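Local coordinates for caspase-1 (Spodoptera frugiperda, PDB 1M72), which is a cysteine protease that probably acts in the activation cascade of caspases that carry out apoptosis, at residues M27-F38 with H95-L106. Residues are numbered along the deposited sequence; the frame is centred on the assembly and turned at random.
Sequences MNHKHRGMAIIF and HSDADCLLVAVL. With EDO (1,2-ethanediol), chain H.
With CG beside its own backbone N (chi1 -62°), Asp-99 swings its carboxylate across to Arg-32, whose chain, bent at chi2 (103°) and chi3, brings the guanidinium back to meet it. This salt bridge lies toward the N-terminal end of the pairing between residues 27-38 and 95-106, which form neighbouring parallel strands in the central sheet of the caspase fold, and illustrates how a buried carboxylate can tie together chains entering a sheet. Asp-99 OD2 takes NH2 of Arg-32 at 3.0 Å, a salt bridge whose hydrogen bond is weak and bent, with the two planes 50° apart, and also pairs with Lys-268; Arg-32 NH2 itself reaches Phe-265 O. Asp-99 OD1 is met nearly head-on by the backbone N of His-29 (2.7 Å) and lies at the edge of that imidazole, while Ala-98 O sits over the centre of one ring face. Two positive partners would probably keep Asp-99 ionised.

Between this polar end and the regular ladder the pairing is interrupted. Met-34 N and Cys-100 O stand 4.0 Å apart, and a water bridges them, giving a proton to Cys-100 O at 2.6 Å and also bonding His-95 ND1. From Met-34 O onward, five successive backbone bonds run to Leu-106 N. Ala-35, Ile-37, Leu-102 and Ala-104 face helix 54-67 and Phe-70, whereas Met-34, Ile-36, Phe-38 and Leu-101 face the side of helix 80-92. The strand 100-106 leads toward His-108, an active-site residue by similarity. Near that end, Val-103 CG1 meets the Phe-38 ring edge-on, in its plane, 4.0 Å from CE1.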
loop_
_atom_site.group_PDB
_atom_site.type_symbol
_atom_site.label_atom_id
_atom_site.label_comp_id
_atom_site.label_asym_id
_atom_site.label_seq_id
_atom_site.Cartn_x
_atom_site.Cartn_y
_atom_site.Cartn_z
ATOM N N MET C 27 21.929 2.260 1.220
ATOM C CA MET C 27 21.787 3.536 1.891
ATOM C C MET C 27 23.161 3.989 2.354
ATOM O O MET C 27 23.280 4.584 3.422
ATOM C CB MET C 27 20.875 3.403 3.113
ATOM C CG MET C 27 19.532 2.848 2.792
ATOM S SD MET C 27 18.630 3.842 1.583
ATOM C CE MET C 27 18.198 5.197 2.671
ATOM N N ASN C 28 24.198 3.717 1.566
ATOM C CA ASN C 28 25.525 4.123 1.967
ATOM C C ASN C 28 26.133 5.102 0.968
ATOM O O ASN C 28 27.329 5.044 0.693
ATOM C CB ASN C 28 26.435 2.891 2.151
ATOM C CG ASN C 28 27.800 3.249 2.775
ATOM O OD1 ASN C 28 27.890 4.117 3.665
ATOM N ND2 ASN C 28 28.864 2.573 2.323
ATOM N N HIS C 29 25.293 5.976 0.403
ATOM C CA HIS C 29 25.753 7.004 -0.546
ATOM C C HIS C 29 26.322 8.158 0.289
ATOM O O HIS C 29 26.179 8.172 1.510
ATOM C CB HIS C 29 24.600 7.542 -1.415
ATOM C CG HIS C 29 24.072 6.551 -2.401
ATOM N ND1 HIS C 29 24.340 6.632 -3.753
ATOM C CD2 HIS C 29 23.277 5.463 -2.238
ATOM C CE1 HIS C 29 23.735 5.638 -4.383
ATOM N NE2 HIS C 29 23.082 4.913 -3.488
ATOM N N LYS C 30 26.964 9.112 -0.372
ATOM C CA LYS C 30 27.533 10.255 0.330
ATOM C C LYS C 30 26.434 10.969 1.119
ATOM O O LYS C 30 26.609 11.304 2.287
ATOM C CB LYS C 30 28.171 11.212 -0.692
ATOM C CG LYS C 30 28.751 12.477 -0.093
ATOM C CD LYS C 30 29.305 13.466 -1.154
ATOM C CE LYS C 30 30.210 14.481 -0.439
ATOM N NZ LYS C 30 30.657 15.588 -1.325
ATOM N N HIS C 31 25.294 11.225 0.491
ATOM C CA HIS C 31 24.190 11.894 1.225
ATOM C C HIS C 31 22.970 11.032 1.363
ATOM O O HIS C 31 22.710 10.163 0.520
ATOM C CB HIS C 31 23.748 13.169 0.507
ATOM C CG HIS C 31 24.885 14.084 0.173
ATOM N ND1 HIS C 31 25.569 14.801 1.132
ATOM C CD2 HIS C 31 25.482 14.365 -1.009
ATOM C CE1 HIS C 31 26.535 15.488 0.554
ATOM N NE2 HIS C 31 26.506 15.240 -0.743
ATOM N N ARG C 32 22.210 11.282 2.425
ATOM C CA ARG C 32 20.923 10.587 2.640
ATOM C C ARG C 32 19.993 11.009 1.478
ATOM O O ARG C 32 19.361 10.185 0.807
ATOM C CB ARG C 32 20.281 11.066 3.929
ATOM C CG ARG C 32 18.935 10.461 4.192
ATOM C CD ARG C 32 19.023 9.371 5.254
ATOM N NE ARG C 32 19.597 8.127 4.769
ATOM C CZ ARG C 32 20.179 7.212 5.555
ATOM N NH1 ARG C 32 20.285 7.392 6.885
ATOM N NH2 ARG C 32 20.634 6.100 5.000
ATOM N N GLY C 33 19.930 12.308 1.235
ATOM C CA GLY C 33 19.066 12.790 0.180
ATOM C C GLY C 33 18.201 13.944 0.675
ATOM O O GLY C 33 18.239 14.356 1.840
ATOM N N MET C 34 17.429 14.491 -0.247
ATOM C CA MET C 34 16.521 15.595 0.034
ATOM C C MET C 34 15.204 15.121 0.658
ATOM O O MET C 34 14.672 14.053 0.311
ATOM C CB MET C 34 16.192 16.311 -1.271
ATOM C CG MET C 34 17.393 16.997 -1.901
ATOM S SD MET C 34 17.038 17.765 -3.485
ATOM C CE MET C 34 15.656 18.927 -3.035
ATOM N N ALA C 35 14.703 15.935 1.585
ATOM C CA ALA C 35 13.415 15.730 2.246
ATOM C C ALA C 35 12.666 17.066 2.048
ATOM O O ALA C 35 13.038 18.100 2.616
ATOM C CB ALA C 35 13.605 15.447 3.731
ATOM N N ILE C 36 11.628 17.059 1.223
ATOM C CA ILE C 36 10.870 18.288 0.976
ATOM C C ILE C 36 9.557 18.247 1.751
ATOM O O ILE C 36 8.779 17.323 1.590
ATOM C CB ILE C 36 10.433 18.457 -0.489
ATOM C CG1 ILE C 36 11.579 18.273 -1.447
ATOM C CG2 ILE C 36 9.822 19.826 -0.662
ATOM C CD1 ILE C 36 11.068 18.370 -2.892
ATOM N N ILE C 37 9.309 19.261 2.560
ATOM C CA ILE C 37 8.062 19.307 3.302
ATOM C C ILE C 37 7.177 20.468 2.810
ATOM O O ILE C 37 7.579 21.631 2.823
ATOM C CB ILE C 37 8.347 19.448 4.817
ATOM C CG1 ILE C 37 9.175 18.236 5.298
ATOM C CG2 ILE C 37 7.035 19.547 5.586
ATOM C CD1 ILE C 37 9.731 18.336 6.771
ATOM N N PHE C 38 5.996 20.157 2.320
ATOM C CA PHE C 38 5.094 21.224 1.912
ATOM C C PHE C 38 4.095 21.297 3.019
ATOM O O PHE C 38 3.204 20.471 3.131
ATOM C CB PHE C 38 4.393 20.916 0.593
ATOM C CG PHE C 38 5.335 20.804 -0.547
ATOM C CD1 PHE C 38 5.882 19.568 -0.891
ATOM C CD2 PHE C 38 5.701 21.937 -1.273
ATOM C CE1 PHE C 38 6.783 19.443 -1.949
ATOM C CE2 PHE C 38 6.604 21.844 -2.342
ATOM C CZ PHE C 38 7.157 20.583 -2.692
ATOM N N HIS C 95 20.610 13.281 -8.432
ATOM C CA HIS C 95 20.511 12.532 -7.180
ATOM C C HIS C 95 21.530 11.406 -7.046
ATOM O O HIS C 95 21.431 10.574 -6.132
ATOM C CB HIS C 95 19.090 11.976 -7.050
ATOM C CG HIS C 95 18.058 13.038 -6.920
ATOM N ND1 HIS C 95 17.775 13.653 -5.720
ATOM C CD2 HIS C 95 17.303 13.661 -7.853
ATOM C CE1 HIS C 95 16.895 14.610 -5.922
ATOM N NE2 HIS C 95 16.592 14.638 -7.207
ATOM N N SER C 96 22.519 11.406 -7.935
ATOM C CA SER C 96 23.556 10.372 -7.940
ATOM C C SER C 96 24.156 10.072 -6.580
ATOM O O SER C 96 24.360 8.913 -6.241
ATOM C CB SER C 96 24.678 10.747 -8.912
ATOM O OG SER C 96 24.214 10.707 -10.254
ATOM N N ASP C 97 24.423 11.100 -5.792
ATOM C CA ASP C 97 25.034 10.842 -4.491
ATOM C C ASP C 97 24.096 10.779 -3.294
ATOM O O ASP C 97 24.557 10.816 -2.153
ATOM C CB ASP C 97 26.197 11.824 -4.231
ATOM C CG ASP C 97 27.347 11.648 -5.252
ATOM O OD1 ASP C 97 27.684 10.503 -5.587
ATOM O OD2 ASP C 97 27.908 12.656 -5.734
ATOM N N ALA C 98 22.797 10.629 -3.566
ATOM C CA ALA C 98 21.794 10.509 -2.495
ATOM C C ALA C 98 21.241 9.062 -2.382
ATOM O O ALA C 98 21.124 8.353 -3.371
ATOM C CB ALA C 98 20.634 11.483 -2.747
ATOM N N ASP C 99 20.933 8.629 -1.166
ATOM C CA ASP C 99 20.365 7.299 -0.967
ATOM C C ASP C 99 18.904 7.240 -1.450
ATOM O O ASP C 99 18.441 6.192 -1.933
ATOM C CB ASP C 99 20.285 6.908 0.533
ATOM C CG ASP C 99 21.644 6.826 1.234
ATOM O OD1 ASP C 99 22.639 6.358 0.620
ATOM O OD2 ASP C 99 21.684 7.214 2.429
ATOM N N CYS C 100 18.191 8.369 -1.318
ATOM C CA CYS C 100 16.749 8.396 -1.572
ATOM C C CYS C 100 16.155 9.823 -1.646
ATOM O O CYS C 100 16.878 10.832 -1.634
ATOM C CB CYS C 100 16.055 7.654 -0.402
ATOM S SG CYS C 100 16.206 8.545 1.230
ATOM N N LEU C 101 14.832 9.880 -1.744
ATOM C CA LEU C 101 14.099 11.154 -1.770
ATOM C C LEU C 101 12.864 10.955 -0.905
ATOM O O LEU C 101 12.255 9.881 -0.911
ATOM C CB LEU C 101 13.646 11.538 -3.174
ATOM C CG LEU C 101 12.658 12.717 -3.275
ATOM C CD1 LEU C 101 13.421 14.008 -3.136
ATOM C CD2 LEU C 101 11.871 12.670 -4.618
ATOM N N LEU C 102 12.547 11.977 -0.133
ATOM C CA LEU C 102 11.395 11.980 0.729
ATOM C C LEU C 102 10.624 13.264 0.458
ATOM O O LEU C 102 11.199 14.358 0.486
ATOM C CB LEU C 102 11.830 11.969 2.196
ATOM C CG LEU C 102 10.663 11.771 3.187
ATOM C CD1 LEU C 102 11.196 11.137 4.500
ATOM C CD2 LEU C 102 9.909 13.130 3.467
ATOM N N VAL C 103 9.332 13.133 0.173
ATOM C CA VAL C 103 8.481 14.305 -0.018
ATOM C C VAL C 103 7.333 14.157 1.033
ATOM O O VAL C 103 6.783 13.061 1.197
ATOM C CB VAL C 103 7.862 14.329 -1.446
ATOM C CG1 VAL C 103 6.926 15.502 -1.591
ATOM C CG2 VAL C 103 8.931 14.361 -2.504
ATOM N N ALA C 104 6.998 15.228 1.761
ATOM C CA ALA C 104 5.884 15.187 2.718
ATOM C C ALA C 104 4.888 16.336 2.416
ATOM O O ALA C 104 5.277 17.441 2.024
ATOM C CB ALA C 104 6.407 15.305 4.185
ATOM N N VAL C 105 3.607 16.084 2.588
ATOM C CA VAL C 105 2.629 17.116 2.343
ATOM C C VAL C 105 1.673 17.111 3.511
ATOM O O VAL C 105 1.147 16.072 3.871
ATOM C CB VAL C 105 1.870 16.873 1.008
ATOM C CG1 VAL C 105 0.831 17.994 0.758
ATOM C CG2 VAL C 105 2.843 16.848 -0.136
ATOM N N LEU C 106 1.479 18.281 4.116
ATOM C CA LEU C 106 0.608 18.466 5.290
ATOM C C LEU C 106 -0.435 19.510 4.837
ATOM O O LEU C 106 -0.112 20.714 4.698
ATOM C CB LEU C 106 1.434 19.016 6.457
ATOM C CG LEU C 106 2.833 18.420 6.693
ATOM C CD1 LEU C 106 3.538 19.230 7.804
ATOM C CD2 LEU C 106 2.728 16.979 7.113
HETATM C C1 EDO H . 20.037 1.839 -3.631
HETATM O O1 EDO H . 19.235 0.743 -4.019
HETATM C C2 EDO H . 19.369 2.604 -2.524
HETATM O O2 EDO H . 19.809 3.942 -2.606
HETATM O O HOH W 1 27.630 8.529 -2.980
HETATM O O HOH W 2 17.508 13.104 -2.825
#